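Local coordinates for protein 33 kDa chaperonin (Thermotoga maritima, PDB 1VQ0) that probably acts as a redox-regulated, zinc-binding chaperone that protects unfolding and oxidatively damaged proteins from irreversible aggregation, at residues Q161-F166 / I188-E193. Sequence-based numbering, arbitrary orientation.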
# COMPACT_ATOMS: atom_id res chain seq x y z
N GLN A 161 -5.22 -11.83 -5.09
CA GLN A 161 -5.68 -12.72 -6.14
C GLN A 161 -6.43 -13.92 -5.60
O GLN A 161 -6.29 -15.03 -6.09
CB GLN A 161 -4.51 -13.13 -7.03
CG GLN A 161 -4.01 -11.97 -7.91
CD GLN A 161 -2.78 -12.39 -8.75
OE1 GLN A 161 -2.90 -13.32 -9.57
NE2 GLN A 161 -1.61 -11.75 -8.51
N ILE A 162 -7.25 -13.66 -4.59
CA ILE A 162 -8.06 -14.66 -3.93
C ILE A 162 -9.50 -14.21 -4.09
O ILE A 162 -9.99 -13.30 -3.31
CB ILE A 162 -7.67 -14.79 -2.42
CG1 ILE A 162 -6.28 -15.31 -2.30
CG2 ILE A 162 -8.64 -15.72 -1.74
CD1 ILE A 162 -5.65 -15.21 -0.91
N PRO A 163 -10.19 -14.77 -5.07
CA PRO A 163 -11.60 -14.48 -5.21
C PRO A 163 -12.31 -14.83 -3.90
O PRO A 163 -12.08 -15.91 -3.32
CB PRO A 163 -12.08 -15.35 -6.39
CG PRO A 163 -10.81 -15.95 -7.05
CD PRO A 163 -9.69 -15.72 -6.08
N SER A 164 -13.20 -13.95 -3.47
CA SER A 164 -13.72 -13.96 -2.13
C SER A 164 -15.15 -13.50 -2.08
O SER A 164 -15.61 -12.68 -2.89
CB SER A 164 -12.88 -12.99 -1.25
OG SER A 164 -11.48 -13.34 -1.13
N ALA A 165 -15.85 -14.00 -1.05
CA ALA A 165 -17.16 -13.51 -0.61
C ALA A 165 -17.13 -13.39 0.88
O ALA A 165 -16.73 -14.34 1.57
CB ALA A 165 -18.27 -14.48 -1.02
N PHE A 166 -17.48 -12.21 1.36
CA PHE A 166 -17.70 -11.93 2.80
C PHE A 166 -19.15 -11.53 3.03
O PHE A 166 -19.71 -10.75 2.27
CB PHE A 166 -16.80 -10.82 3.31
CG PHE A 166 -15.35 -11.19 3.49
CD1 PHE A 166 -14.51 -11.33 2.39
CD2 PHE A 166 -14.82 -11.32 4.75
CE1 PHE A 166 -13.15 -11.63 2.56
CE2 PHE A 166 -13.51 -11.64 4.93
CZ PHE A 166 -12.65 -11.76 3.84
N ILE A 188 -8.80 -20.32 -3.07
CA ILE A 188 -7.35 -20.23 -2.96
C ILE A 188 -6.67 -21.00 -4.09
O ILE A 188 -5.46 -20.90 -4.24
CB ILE A 188 -6.84 -20.68 -1.56
CG1 ILE A 188 -7.42 -22.06 -1.20
CG2 ILE A 188 -7.17 -19.57 -0.53
CD1 ILE A 188 -6.69 -22.79 -0.04
N ASP A 189 -7.44 -21.73 -4.88
CA ASP A 189 -6.91 -22.44 -6.06
C ASP A 189 -7.91 -22.29 -7.21
O ASP A 189 -8.88 -23.07 -7.39
CB ASP A 189 -6.67 -23.90 -5.71
CG ASP A 189 -6.07 -24.70 -6.85
OD1 ASP A 189 -6.00 -24.28 -8.03
OD2 ASP A 189 -5.62 -25.81 -6.60
N ARG A 190 -7.63 -21.28 -8.02
CA ARG A 190 -8.49 -20.92 -9.14
C ARG A 190 -8.64 -21.93 -10.26
O ARG A 190 -9.37 -21.65 -11.21
CB ARG A 190 -7.98 -19.60 -9.70
CG ARG A 190 -8.45 -18.35 -8.91
CD ARG A 190 -7.74 -17.06 -9.33
NE ARG A 190 -6.28 -17.18 -9.20
CZ ARG A 190 -5.40 -16.22 -9.48
NH1 ARG A 190 -5.79 -15.01 -9.89
NH2 ARG A 190 -4.10 -16.47 -9.35
N THR A 191 -7.98 -23.09 -10.19
CA THR A 191 -8.33 -24.21 -11.07
C THR A 191 -9.64 -24.93 -10.67
O THR A 191 -10.09 -25.84 -11.36
CB THR A 191 -7.16 -25.26 -11.24
OG1 THR A 191 -6.94 -26.03 -10.04
CG2 THR A 191 -5.85 -24.55 -11.56
N LEU A 192 -10.26 -24.50 -9.58
CA LEU A 192 -11.55 -25.04 -9.14
C LEU A 192 -12.63 -24.99 -10.23
O LEU A 192 -12.95 -23.92 -10.76
CB LEU A 192 -12.04 -24.24 -7.91
CG LEU A 192 -13.44 -24.64 -7.40
CD1 LEU A 192 -13.36 -25.92 -6.64
CD2 LEU A 192 -14.09 -23.57 -6.51
N GLU A 193 -13.26 -26.13 -10.49
CA GLU A 193 -14.31 -26.26 -11.52
C GLU A 193 -15.35 -25.13 -11.47
O GLU A 193 -15.81 -24.78 -10.39
CB GLU A 193 -15.02 -27.61 -11.38
CG GLU A 193 -14.22 -28.78 -11.93
CD GLU A 193 -13.11 -29.26 -11.00
OE1 GLU A 193 -12.66 -28.52 -10.05
OE2 GLU A 193 -12.66 -30.41 -11.24
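Arg-190 reaches across from the loop that follows strand 176-187 to Pro-163 and Gln-161, a worked example of a long cationic chain used in two halves, apolar stem and polar tip. Segment 161-166 leads from helix 149-160 into strand 164-173, so the contact lies at the open end of the antiparallel pair 164-173/176-187, where Pro-163 is backbone-bonded to Ile-187. The CB of Arg-190 points toward segment 161-166. Arg-190 CG then settles against the proline ring, 3.8 Å from Pro-163 CG, and Arg-190 CD lies about equally near Pro-163 CG and CD, the two side chains running roughly perpendicular. A bend at chi3 (-57°) turns the chain from the proline toward Gln-161, placing Gln-161 O over one face of the guanidinium, 3.6 Å above its plane and over its centre. At the tip, Arg-190 NH1 and NH2 share a single acceptor, Gln-161 OE1, each through a weak bond of 3.4 Å, with amide and guanidinium planes turned 63° apart. The other end of the amide is engaged across the dimer, where Gln-161 NE2 donates to the backbone O of Glu-160 of the second subunit. A leucine in place of Gln-161 would probably leave Arg-190 without its shared side-chain acceptor and that carbonyl without this donor. Ile-162 and Ile-188 meet through their CG2 methyls, 4.3 Å apart. Two weak bonds to one oxygen are consistent with a soft polar contact at the surface, while the aliphatic stem packs on Pro-163 beside the subunit interface.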